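PDB 3K9U: spermidine N(1)-acetyltransferase from Thermoplasma acidophilum, which transfers an acetyl group from acetyl-CoA to polyamines such as spermidine, releasing CoA and helping to protect the cell against polyamine toxicity. Local coordinates for residues L66-D71 / K105-E110; I75-L80 / R91-P96; Y126-N131 / D149-I154. All blocks are in the same frame, centred on the assembly; numbering follows the deposited sequence.

Contact 1 (L66-D71 / K105-E110); sequences LGAFAD and KTLLLE. With ACO (acetyl coenzyme *a), chain G.
The helix that follows the acetyl-CoA pyrophosphate loop of this GNAT domain lies against the sheet here, with L107 set over L66 and A68. Strand 66-70 and helix 105-110 run at 140° to each other, and their axes come within 9.2 Å. No hydrogen bond joins them. The contact is apolar and small, and L107 gives the largest share of it. Its two methyls divide the work. L107 CD1 meets A68 CB at 3.9 Å, and CG of the same leucine is nearly as close to that methyl. L107 CD2 reaches the backbone beside it, 4.1 Å from L66 O, and lies near L66 CB. The leucine fork therefore spans the strand from L66 to A68, with the carbonyl carbon of G67 between. At A68 the backbones are nearest, with A68 CA 6.9 Å from L107 CA. One helical turn further on, L66 CD1 touches E110 CB at 4.1 Å. These two side chains cross at about a right angle. Only the aliphatic base of E110 takes part; its chain bends at chi2 (-61°), which folds CD back from the extended chain. I5 of strand 3-7 also packs on A68, L107 and E110. L92 and L94 of strand 86-94 cover L107 as well. The start of the helix faces the cofactor. K105 N gives a weak hydrogen bond to O2A of the acetyl-CoA pyrophosphate, at 3.5 Å, and K105 CB lies 3.4 Å from the same oxygen. K102 N and G104 N also bond to the cofactor. Backbone N-H groups at the N-terminal end of a helix, turned to the pyrophosphate while the helix packs on the sheet, are typical of the acetyl-CoA site of the GNAT fold.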
# COMPACT_ATOMS: atom_id res chain seq x y z
N LEU A 66 0.47 -10.48 -19.30
CA LEU A 66 1.45 -9.39 -19.28
C LEU A 66 1.97 -9.15 -17.87
O LEU A 66 1.24 -9.34 -16.91
CB LEU A 66 0.81 -8.10 -19.78
CG LEU A 66 -0.06 -8.12 -21.03
CD1 LEU A 66 -0.75 -6.80 -21.27
CD2 LEU A 66 0.78 -8.49 -22.26
N GLY A 67 3.22 -8.71 -17.78
CA GLY A 67 3.86 -8.30 -16.54
C GLY A 67 4.14 -6.81 -16.51
O GLY A 67 4.36 -6.18 -17.56
N ALA A 68 4.07 -6.23 -15.30
CA ALA A 68 4.52 -4.88 -15.05
C ALA A 68 5.91 -4.94 -14.42
O ALA A 68 6.10 -5.56 -13.37
CB ALA A 68 3.52 -4.12 -14.13
N PHE A 69 6.88 -4.30 -15.06
CA PHE A 69 8.24 -4.28 -14.56
C PHE A 69 8.61 -2.86 -14.09
O PHE A 69 8.57 -1.90 -14.87
CB PHE A 69 9.19 -4.77 -15.65
CG PHE A 69 8.96 -6.22 -16.06
CD1 PHE A 69 7.90 -6.56 -16.89
CD2 PHE A 69 9.80 -7.22 -15.61
CE1 PHE A 69 7.71 -7.89 -17.29
CE2 PHE A 69 9.61 -8.56 -16.01
CZ PHE A 69 8.56 -8.89 -16.83
N ALA A 70 8.95 -2.74 -12.82
CA ALA A 70 9.37 -1.49 -12.22
C ALA A 70 10.89 -1.53 -12.16
O ALA A 70 11.48 -2.32 -11.41
CB ALA A 70 8.79 -1.33 -10.82
N ASP A 71 11.52 -0.71 -13.01
CA ASP A 71 12.96 -0.69 -13.17
C ASP A 71 13.48 -2.12 -13.32
O ASP A 71 14.40 -2.55 -12.60
CB ASP A 71 13.62 0.03 -11.97
CG ASP A 71 13.01 1.44 -11.71
OD1 ASP A 71 13.04 2.29 -12.63
OD2 ASP A 71 12.49 1.68 -10.59
N LYS A 105 -3.88 0.27 -13.37
CA LYS A 105 -4.55 0.96 -14.44
C LYS A 105 -3.76 0.80 -15.72
O LYS A 105 -4.35 0.64 -16.79
CB LYS A 105 -4.70 2.43 -14.10
CG LYS A 105 -5.65 3.23 -15.00
CD LYS A 105 -5.82 4.65 -14.39
CE LYS A 105 -7.00 5.45 -14.96
NZ LYS A 105 -8.27 4.84 -14.56
N THR A 106 -2.44 0.84 -15.62
CA THR A 106 -1.59 0.73 -16.80
C THR A 106 -1.68 -0.65 -17.41
O THR A 106 -1.79 -0.77 -18.62
CB THR A 106 -0.14 1.04 -16.46
OG1 THR A 106 -0.10 2.34 -15.88
CG2 THR A 106 0.75 1.02 -17.73
N LEU A 107 -1.68 -1.68 -16.58
CA LEU A 107 -1.87 -3.04 -17.05
C LEU A 107 -3.23 -3.17 -17.75
O LEU A 107 -3.30 -3.65 -18.88
CB LEU A 107 -1.76 -4.07 -15.90
CG LEU A 107 -0.33 -4.47 -15.55
CD1 LEU A 107 -0.25 -5.15 -14.17
CD2 LEU A 107 0.25 -5.35 -16.60
N LEU A 108 -4.29 -2.69 -17.11
CA LEU A 108 -5.63 -2.68 -17.73
C LEU A 108 -5.66 -1.93 -19.05
O LEU A 108 -6.28 -2.39 -20.03
CB LEU A 108 -6.66 -2.07 -16.80
CG LEU A 108 -8.12 -2.14 -17.25
CD1 LEU A 108 -8.61 -3.61 -17.44
CD2 LEU A 108 -8.99 -1.41 -16.22
N LEU A 109 -5.01 -0.78 -19.10
CA LEU A 109 -5.01 0.01 -20.33
C LEU A 109 -4.27 -0.68 -21.49
O LEU A 109 -4.70 -0.56 -22.65
CB LEU A 109 -4.50 1.43 -20.09
CG LEU A 109 -5.54 2.34 -19.38
CD1 LEU A 109 -4.88 3.63 -18.86
CD2 LEU A 109 -6.74 2.65 -20.33
N GLU A 110 -3.21 -1.42 -21.18
CA GLU A 110 -2.48 -2.16 -22.21
C GLU A 110 -3.33 -3.29 -22.74
O GLU A 110 -3.40 -3.52 -23.95
CB GLU A 110 -1.16 -2.71 -21.67
CG GLU A 110 -0.07 -1.67 -21.55
CD GLU A 110 0.27 -1.04 -22.90
OE1 GLU A 110 0.62 -1.77 -23.86
OE2 GLU A 110 0.15 0.18 -22.99
N1A ACO G . -5.50 0.35 -0.48
C2A ACO G . -6.81 0.59 -0.72
N3A ACO G . -7.30 0.79 -1.96
C4A ACO G . -6.50 0.72 -3.04
C5A ACO G . -5.08 0.45 -2.82
C6A ACO G . -4.60 0.25 -1.45
N6A ACO G . -3.30 0.00 -1.17
N7A ACO G . -4.51 0.44 -4.01
C8A ACO G . -5.47 0.69 -4.92
N9A ACO G . -6.68 0.84 -4.36
C1B ACO G . -7.93 1.15 -5.12
C2B ACO G . -8.66 2.41 -4.65
O2B ACO G . -10.08 2.35 -4.97
C3B ACO G . -8.03 3.52 -5.43
O3B ACO G . -8.91 4.65 -5.55
P3B ACO G . -8.73 5.85 -4.46
O7A ACO G . -7.53 6.56 -4.97
O8A ACO G . -8.52 5.13 -3.14
O9A ACO G . -10.06 6.56 -4.61
C4B ACO G . -7.62 2.86 -6.73
O4B ACO G . -7.60 1.45 -6.48
C5B ACO G . -6.26 3.29 -7.24
O5B ACO G . -6.11 3.01 -8.64
P1A ACO G . -4.72 2.42 -9.22
O1A ACO G . -3.54 3.16 -8.61
O2A ACO G . -4.81 2.32 -10.72
O3A ACO G . -4.80 0.93 -8.58
P2A ACO G . -3.54 -0.09 -8.54
O4A ACO G . -3.24 -0.34 -7.08
O5A ACO G . -2.45 0.36 -9.51
O6A ACO G . -4.17 -1.42 -9.16
CBP ACO G . -5.16 -3.35 -8.18
CCP ACO G . -5.40 -1.94 -8.69
CDP ACO G . -6.48 -3.97 -7.75
CEP ACO G . -4.61 -4.16 -9.36
CAP ACO G . -4.14 -3.35 -7.03
OAP ACO G . -4.53 -2.49 -5.96
C9P ACO G . -3.87 -4.72 -6.46
O9P ACO G . -3.09 -5.46 -7.02
N8P ACO G . -4.54 -5.05 -5.37
C7P ACO G . -4.47 -6.34 -4.74
C6P ACO G . -4.91 -7.51 -5.60
C5P ACO G . -6.32 -7.41 -6.14
O5P ACO G . -7.26 -7.05 -5.45
N4P ACO G . -6.49 -7.80 -7.40
C3P ACO G . -7.82 -7.89 -8.02
C2P ACO G . -8.38 -9.29 -7.84
S1P ACO G . -9.84 -9.56 -8.79
C ACO G . -9.29 -10.28 -10.21
O ACO G . -8.10 -10.58 -10.29
CH3 ACO G . -10.23 -10.58 -11.36

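Contact 2 (I75-L80 / R91-P96); sequences IGFIEL and RLYLKP. With ACO (acetyl coenzyme *a), chain G.
R91 holds E79 across an antiparallel beta hairpin of the GNAT sheet, strands 73-83 and 86-94. The grip is a side-on salt bridge. R91 NE meets E79 OE1 at 2.7 Å, and R91 NH1 meets E79 OE2 at 3.0 Å. The glutamate has CG anti to the backbone N (chi1 -175°) and stays extended to CD. The arginine instead bends at chi2 and chi3. The carboxylate and guanidinium planes are 46° apart, and both nitrogens come from above the carboxylate plane. R91 NH1 also forms a salt bridge to E53, and R91 NH2 bonds to Y45. The ring of F77 lies on the same face of the sheet. Its CG sits between the backbone N and the carbonyl carbon (chi1 60°). F77 CE2 has R91 CG at the ring edge, 3.9 Å away, and F77 CZ lies 4.0 Å from Y93 CB. The Y93 hydroxyl forms a hydrogen bond with Y28 OH. On the other face I78 CB packs on L92 CD1, and L94 CD2 lies over the backbone of G76, 3.6 Å from G76 CA. I75 and G76 form a classic beta bulge opposite A68. Paired backbone bonds join F77 with Y93, and K95 N bonds to I75 O. E79 N bonds to R91 O, while the return bond from R91 N to E79 O is weak. Strand 91-94 also binds the cofactor through the backbone edge turned away from strand 75-80, on the side of strand 122-128, as GNAT enzymes do. L94 N gives a hydrogen bond to O9P of acetyl-CoA, and L92 N gives a weak one to the acetyl oxygen. L92 CG packs against the pantetheine methyl CEP. L92 O accepts a hydrogen bond of 2.7 Å from the pantetheine atom N4P.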
# COMPACT_ATOMS: atom_id res chain seq x y z
N ILE A 75 6.78 -6.70 -10.87
CA ILE A 75 6.02 -6.44 -9.64
C ILE A 75 4.50 -6.64 -9.76
O ILE A 75 3.76 -6.29 -8.84
CB ILE A 75 6.33 -5.07 -9.06
CG1 ILE A 75 6.13 -3.92 -10.08
CG2 ILE A 75 7.79 -5.04 -8.49
CD1 ILE A 75 4.64 -3.60 -10.52
N GLY A 76 4.02 -7.14 -10.90
CA GLY A 76 2.57 -7.34 -11.09
C GLY A 76 2.31 -8.00 -12.42
O GLY A 76 3.22 -8.10 -13.27
N PHE A 77 1.09 -8.48 -12.62
CA PHE A 77 0.73 -9.09 -13.90
C PHE A 77 -0.75 -9.08 -14.14
O PHE A 77 -1.50 -8.87 -13.23
CB PHE A 77 1.23 -10.53 -13.94
CG PHE A 77 0.64 -11.41 -12.85
CD1 PHE A 77 1.25 -11.49 -11.59
CD2 PHE A 77 -0.51 -12.12 -13.07
CE1 PHE A 77 0.70 -12.28 -10.58
CE2 PHE A 77 -1.06 -12.92 -12.05
CZ PHE A 77 -0.44 -13.00 -10.80
N ILE A 78 -1.16 -9.36 -15.37
CA ILE A 78 -2.56 -9.42 -15.72
C ILE A 78 -2.76 -10.57 -16.69
O ILE A 78 -1.88 -10.85 -17.50
CB ILE A 78 -3.03 -8.08 -16.33
CG1 ILE A 78 -4.57 -8.02 -16.36
CG2 ILE A 78 -2.42 -7.87 -17.73
CD1 ILE A 78 -5.18 -6.70 -16.94
N GLU A 79 -3.89 -11.26 -16.57
CA GLU A 79 -4.25 -12.35 -17.46
C GLU A 79 -5.67 -12.14 -17.98
O GLU A 79 -6.58 -11.95 -17.20
CB GLU A 79 -4.16 -13.72 -16.75
CG GLU A 79 -4.42 -14.95 -17.72
CD GLU A 79 -4.30 -16.33 -17.05
OE1 GLU A 79 -5.01 -16.61 -16.05
OE2 GLU A 79 -3.47 -17.15 -17.53
N LEU A 80 -5.84 -12.16 -19.29
CA LEU A 80 -7.18 -12.16 -19.89
C LEU A 80 -7.33 -13.19 -21.00
O LEU A 80 -6.39 -13.41 -21.74
CB LEU A 80 -7.51 -10.79 -20.49
CG LEU A 80 -7.22 -9.56 -19.67
CD1 LEU A 80 -5.86 -9.04 -20.05
CD2 LEU A 80 -8.31 -8.54 -19.95
N ARG A 91 -7.28 -12.38 -13.97
CA ARG A 91 -6.20 -12.24 -12.99
C ARG A 91 -5.54 -10.86 -13.07
O ARG A 91 -5.11 -10.45 -14.15
CB ARG A 91 -5.16 -13.33 -13.31
CG ARG A 91 -4.73 -14.16 -12.17
CD ARG A 91 -4.74 -15.66 -12.43
NE ARG A 91 -4.01 -16.19 -13.59
CZ ARG A 91 -2.98 -17.05 -13.56
NH1 ARG A 91 -2.49 -17.53 -14.69
NH2 ARG A 91 -2.39 -17.43 -12.41
N LEU A 92 -5.42 -10.17 -11.94
CA LEU A 92 -4.67 -8.91 -11.88
C LEU A 92 -4.19 -8.66 -10.48
O LEU A 92 -4.98 -8.36 -9.58
CB LEU A 92 -5.54 -7.74 -12.33
CG LEU A 92 -5.00 -6.32 -12.26
CD1 LEU A 92 -3.73 -6.25 -13.00
CD2 LEU A 92 -6.01 -5.33 -12.83
N TYR A 93 -2.88 -8.76 -10.30
CA TYR A 93 -2.27 -8.71 -8.98
C TYR A 93 -0.94 -7.95 -9.04
O TYR A 93 -0.13 -8.22 -9.91
CB TYR A 93 -2.03 -10.13 -8.44
CG TYR A 93 -3.30 -10.88 -8.11
CD1 TYR A 93 -3.96 -10.68 -6.91
CD2 TYR A 93 -3.87 -11.75 -9.03
CE1 TYR A 93 -5.13 -11.33 -6.61
CE2 TYR A 93 -5.05 -12.42 -8.75
CZ TYR A 93 -5.67 -12.21 -7.53
OH TYR A 93 -6.84 -12.86 -7.24
N LEU A 94 -0.75 -7.02 -8.10
CA LEU A 94 0.52 -6.34 -7.89
C LEU A 94 1.05 -6.68 -6.50
O LEU A 94 0.26 -6.99 -5.59
CB LEU A 94 0.31 -4.83 -7.89
CG LEU A 94 -0.43 -4.24 -9.08
CD1 LEU A 94 -0.58 -2.67 -8.95
CD2 LEU A 94 0.28 -4.65 -10.38
N LYS A 95 2.37 -6.54 -6.33
CA LYS A 95 2.98 -6.47 -5.01
C LYS A 95 2.32 -5.36 -4.24
O LYS A 95 2.16 -4.25 -4.76
CB LYS A 95 4.48 -6.17 -5.08
CG LYS A 95 5.38 -7.34 -5.33
CD LYS A 95 6.90 -6.95 -5.10
CE LYS A 95 7.45 -7.09 -3.62
NZ LYS A 95 7.66 -5.79 -2.85
N PRO A 96 1.98 -5.61 -2.96
CA PRO A 96 1.22 -4.62 -2.18
C PRO A 96 1.84 -3.25 -2.12
O PRO A 96 1.13 -2.23 -2.17
CB PRO A 96 1.15 -5.24 -0.78
CG PRO A 96 1.24 -6.74 -1.08
CD PRO A 96 2.14 -6.89 -2.24
N1A ACO G . -5.50 0.35 -0.48
C2A ACO G . -6.81 0.59 -0.72
N3A ACO G . -7.30 0.79 -1.96
C4A ACO G . -6.50 0.72 -3.04
C5A ACO G . -5.08 0.45 -2.82
C6A ACO G . -4.60 0.25 -1.45
N6A ACO G . -3.30 0.00 -1.17
N7A ACO G . -4.51 0.44 -4.01
C8A ACO G . -5.47 0.69 -4.92
N9A ACO G . -6.68 0.84 -4.36
C1B ACO G . -7.93 1.15 -5.12
C2B ACO G . -8.66 2.41 -4.65
O2B ACO G . -10.08 2.35 -4.97
C3B ACO G . -8.03 3.52 -5.43
O3B ACO G . -8.91 4.65 -5.55
P3B ACO G . -8.73 5.85 -4.46
O7A ACO G . -7.53 6.56 -4.97
O8A ACO G . -8.52 5.13 -3.14
O9A ACO G . -10.06 6.56 -4.61
C4B ACO G . -7.62 2.86 -6.73
O4B ACO G . -7.60 1.45 -6.48
C5B ACO G . -6.26 3.29 -7.24
O5B ACO G . -6.11 3.01 -8.64
P1A ACO G . -4.72 2.42 -9.22
O1A ACO G . -3.54 3.16 -8.61
O2A ACO G . -4.81 2.32 -10.72
O3A ACO G . -4.80 0.93 -8.58
P2A ACO G . -3.54 -0.09 -8.54
O4A ACO G . -3.24 -0.34 -7.08
O5A ACO G . -2.45 0.36 -9.51
O6A ACO G . -4.17 -1.42 -9.16
CBP ACO G . -5.16 -3.35 -8.18
CCP ACO G . -5.40 -1.94 -8.69
CDP ACO G . -6.48 -3.97 -7.75
CEP ACO G . -4.61 -4.16 -9.36
CAP ACO G . -4.14 -3.35 -7.03
OAP ACO G . -4.53 -2.49 -5.96
C9P ACO G . -3.87 -4.72 -6.46
O9P ACO G . -3.09 -5.46 -7.02
N8P ACO G . -4.54 -5.05 -5.37
C7P ACO G . -4.47 -6.34 -4.74
C6P ACO G . -4.91 -7.51 -5.60
C5P ACO G . -6.32 -7.41 -6.14
O5P ACO G . -7.26 -7.05 -5.45
N4P ACO G . -6.49 -7.80 -7.40
C3P ACO G . -7.82 -7.89 -8.02
C2P ACO G . -8.38 -9.29 -7.84
S1P ACO G . -9.84 -9.56 -8.79
C ACO G . -9.29 -10.28 -10.21
O ACO G . -8.10 -10.58 -10.29
CH3 ACO G . -10.23 -10.58 -11.36

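Contact 3 (Y126-N131 / D149-I154); sequences YVHRQN and DGSDFI. With ACO (acetyl coenzyme *a), chain G.
Y126 carries CG anti to the carbonyl carbon (chi1 -65°), and I154 carries CG1 the same way (-64°). The two residues form a non-hydrogen-bonded pair, and their side chains lie side by side, pointing the same way. I154 CG1 sits over one face of the Y126 ring, offset toward the rim, in a CH-pi contact 4.1 Å from the ring centroid. Two carboxylates approach the edge of this ring. D149 OD2 lies 3.8 Å from Y126 CE1, and D152 OD2 is near Y126 CD1. The carboxylate planes stand steeply to the ring. A second CH-pi contact has R129 CB over the F153 ring, 3.9 Å from its centroid. The R129 chain bends at chi2 and chi3, and one face of its guanidinium lies toward F153 CE2. F135 meets the F153 ring too. H128 turns its ring over S151: S151 O lies above the ring centre, and H128 NE2 is 3.5 Å from S151 OG. In its own plane H128 ND1 accepts a hydrogen bond from Q130 N, which helps to hold the ring's orientation. The backbones pair antiparallel. F153 N bonds to V127 O at 2.8 Å, V127 N bonds back to F153 O, and R129 N meets S151 O in a nearly straight bond of 3.0 Å. A type II' turn, D149 to D152, leads into strand 152-158, with G150 at positive phi. A type I turn from H128 to N131 leads out of strand 122-128. N131 caps the next helix through OD1, bonded to G134 N. Its ND2 gives acetyl-CoA O5P a nearly straight bond of 2.8 Å. V127 lies beside Y138, the probable proton donor. The helix after strand 122-128 thus starts with an asparagine that meets the pantetheine arm, in keeping with the GNAT fold.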
# COMPACT_ATOMS: atom_id res chain seq x y z
N TYR A 126 -14.74 -11.68 -12.42
CA TYR A 126 -15.25 -12.02 -11.10
C TYR A 126 -14.30 -11.40 -10.07
O TYR A 126 -13.09 -11.54 -10.16
CB TYR A 126 -15.30 -13.55 -10.91
CG TYR A 126 -16.26 -14.31 -11.82
CD1 TYR A 126 -17.28 -15.11 -11.29
CD2 TYR A 126 -16.13 -14.25 -13.19
CE1 TYR A 126 -18.17 -15.83 -12.13
CE2 TYR A 126 -16.99 -14.96 -14.03
CZ TYR A 126 -18.02 -15.73 -13.51
OH TYR A 126 -18.85 -16.39 -14.39
N VAL A 127 -14.86 -10.70 -9.09
CA VAL A 127 -14.11 -10.19 -7.95
C VAL A 127 -14.87 -10.57 -6.67
O VAL A 127 -16.13 -10.55 -6.62
CB VAL A 127 -13.95 -8.66 -8.05
CG1 VAL A 127 -15.30 -7.97 -8.18
CG2 VAL A 127 -13.14 -8.07 -6.85
N HIS A 128 -14.13 -10.98 -5.65
CA HIS A 128 -14.73 -11.30 -4.35
C HIS A 128 -15.36 -10.02 -3.77
O HIS A 128 -14.75 -8.96 -3.77
CB HIS A 128 -13.67 -11.84 -3.38
CG HIS A 128 -14.24 -12.55 -2.18
ND1 HIS A 128 -14.91 -11.89 -1.18
CD2 HIS A 128 -14.21 -13.86 -1.82
CE1 HIS A 128 -15.29 -12.76 -0.26
NE2 HIS A 128 -14.88 -13.96 -0.62
N ARG A 129 -16.58 -10.14 -3.27
CA ARG A 129 -17.32 -9.01 -2.72
C ARG A 129 -16.66 -8.33 -1.52
O ARG A 129 -16.91 -7.17 -1.30
CB ARG A 129 -18.73 -9.46 -2.35
CG ARG A 129 -18.79 -10.33 -1.08
CD ARG A 129 -19.84 -11.44 -1.21
NE ARG A 129 -21.21 -10.95 -1.11
CZ ARG A 129 -22.25 -11.42 -1.81
NH1 ARG A 129 -23.46 -10.89 -1.61
NH2 ARG A 129 -22.10 -12.39 -2.72
N GLN A 130 -15.84 -9.03 -0.74
CA GLN A 130 -15.11 -8.34 0.34
C GLN A 130 -13.77 -7.74 -0.09
O GLN A 130 -13.10 -7.11 0.70
CB GLN A 130 -14.88 -9.24 1.56
CG GLN A 130 -16.14 -9.82 2.17
CD GLN A 130 -15.79 -10.79 3.27
OE1 GLN A 130 -16.09 -11.98 3.19
NE2 GLN A 130 -15.09 -10.28 4.29
N ASN A 131 -13.37 -7.97 -1.33
CA ASN A 131 -12.12 -7.38 -1.79
C ASN A 131 -12.47 -5.95 -2.25
O ASN A 131 -12.69 -5.66 -3.43
CB ASN A 131 -11.47 -8.20 -2.90
CG ASN A 131 -10.20 -7.55 -3.43
OD1 ASN A 131 -9.74 -6.55 -2.90
ND2 ASN A 131 -9.65 -8.11 -4.53
N ASP A 149 -22.27 -14.36 -7.96
CA ASP A 149 -22.10 -15.80 -8.06
C ASP A 149 -21.32 -16.31 -6.84
O ASP A 149 -20.11 -16.14 -6.75
CB ASP A 149 -21.37 -16.16 -9.36
CG ASP A 149 -21.33 -17.67 -9.61
OD1 ASP A 149 -22.36 -18.34 -9.38
OD2 ASP A 149 -20.28 -18.19 -10.04
N GLY A 150 -22.01 -16.94 -5.90
CA GLY A 150 -21.40 -17.33 -4.62
C GLY A 150 -20.91 -16.09 -3.88
O GLY A 150 -21.66 -15.13 -3.71
N SER A 151 -19.63 -16.09 -3.49
CA SER A 151 -19.05 -14.92 -2.80
C SER A 151 -18.49 -13.84 -3.74
O SER A 151 -18.00 -12.83 -3.28
CB SER A 151 -17.98 -15.38 -1.81
OG SER A 151 -16.96 -16.06 -2.50
N ASP A 152 -18.58 -14.04 -5.05
CA ASP A 152 -18.15 -13.04 -6.02
C ASP A 152 -19.25 -12.14 -6.59
O ASP A 152 -20.43 -12.52 -6.67
CB ASP A 152 -17.56 -13.73 -7.24
CG ASP A 152 -16.37 -14.60 -6.92
OD1 ASP A 152 -15.73 -14.42 -5.87
OD2 ASP A 152 -16.08 -15.47 -7.77
N PHE A 153 -18.82 -10.96 -7.03
CA PHE A 153 -19.60 -10.12 -7.91
C PHE A 153 -19.10 -10.29 -9.35
O PHE A 153 -17.89 -10.28 -9.61
CB PHE A 153 -19.39 -8.64 -7.56
CG PHE A 153 -20.07 -8.18 -6.31
CD1 PHE A 153 -19.44 -7.27 -5.49
CD2 PHE A 153 -21.33 -8.60 -5.99
CE1 PHE A 153 -20.05 -6.80 -4.34
CE2 PHE A 153 -21.93 -8.16 -4.84
CZ PHE A 153 -21.29 -7.26 -4.02
N ILE A 154 -20.03 -10.35 -10.28
CA ILE A 154 -19.69 -10.43 -11.69
C ILE A 154 -19.77 -9.00 -12.24
O ILE A 154 -20.81 -8.35 -12.11
CB ILE A 154 -20.65 -11.38 -12.46
CG1 ILE A 154 -20.53 -12.81 -11.96
CG2 ILE A 154 -20.40 -11.32 -13.99
CD1 ILE A 154 -21.62 -13.76 -12.46
N1A ACO G . -5.50 0.35 -0.48
C2A ACO G . -6.81 0.59 -0.72
N3A ACO G . -7.30 0.79 -1.96
C4A ACO G . -6.50 0.72 -3.04
C5A ACO G . -5.08 0.45 -2.82
C6A ACO G . -4.60 0.25 -1.45
N6A ACO G . -3.30 0.00 -1.17
N7A ACO G . -4.51 0.44 -4.01
C8A ACO G . -5.47 0.69 -4.92
N9A ACO G . -6.68 0.84 -4.36
C1B ACO G . -7.93 1.15 -5.12
C2B ACO G . -8.66 2.41 -4.65
O2B ACO G . -10.08 2.35 -4.97
C3B ACO G . -8.03 3.52 -5.43
O3B ACO G . -8.91 4.65 -5.55
P3B ACO G . -8.73 5.85 -4.46
O7A ACO G . -7.53 6.56 -4.97
O8A ACO G . -8.52 5.13 -3.14
O9A ACO G . -10.06 6.56 -4.61
C4B ACO G . -7.62 2.86 -6.73
O4B ACO G . -7.60 1.45 -6.48
C5B ACO G . -6.26 3.29 -7.24
O5B ACO G . -6.11 3.01 -8.64
P1A ACO G . -4.72 2.42 -9.22
O1A ACO G . -3.54 3.16 -8.61
O2A ACO G . -4.81 2.32 -10.72
O3A ACO G . -4.80 0.93 -8.58
P2A ACO G . -3.54 -0.09 -8.54
O4A ACO G . -3.24 -0.34 -7.08
O5A ACO G . -2.45 0.36 -9.51
O6A ACO G . -4.17 -1.42 -9.16
CBP ACO G . -5.16 -3.35 -8.18
CCP ACO G . -5.40 -1.94 -8.69
CDP ACO G . -6.48 -3.97 -7.75
CEP ACO G . -4.61 -4.16 -9.36
CAP ACO G . -4.14 -3.35 -7.03
OAP ACO G . -4.53 -2.49 -5.96
C9P ACO G . -3.87 -4.72 -6.46
O9P ACO G . -3.09 -5.46 -7.02
N8P ACO G . -4.54 -5.05 -5.37
C7P ACO G . -4.47 -6.34 -4.74
C6P ACO G . -4.91 -7.51 -5.60
C5P ACO G . -6.32 -7.41 -6.14
O5P ACO G . -7.26 -7.05 -5.45
N4P ACO G . -6.49 -7.80 -7.40
C3P ACO G . -7.82 -7.89 -8.02
C2P ACO G . -8.38 -9.29 -7.84
S1P ACO G . -9.84 -9.56 -8.79
C ACO G . -9.29 -10.28 -10.21
O ACO G . -8.10 -10.58 -10.29
CH3 ACO G . -10.23 -10.58 -11.36

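How the contacts relate
All three contacts reach one mixed sheet of the GNAT domain, and contact 1 sets helix 103-118 against it. Each touches the same acetyl-CoA. Contacts 1 and 2 have centres 8 Å apart and meet directly, since strands 63-70 and 73-83 are neighbours. Contact 2 is nested along the chain inside the loop closed by contact 1. Contact 3 follows both in the sequence. Its centre is 18 Å from contact 2 and 24 Å from contact 1, with no touch. Strands 86-94 and 122-128 are neighbours in the sheet and link contact 2 to contact 3. Helix 103-118 leads from contact 1 to strand 122-128. The cofactor is thus held by well separated parts of the fold.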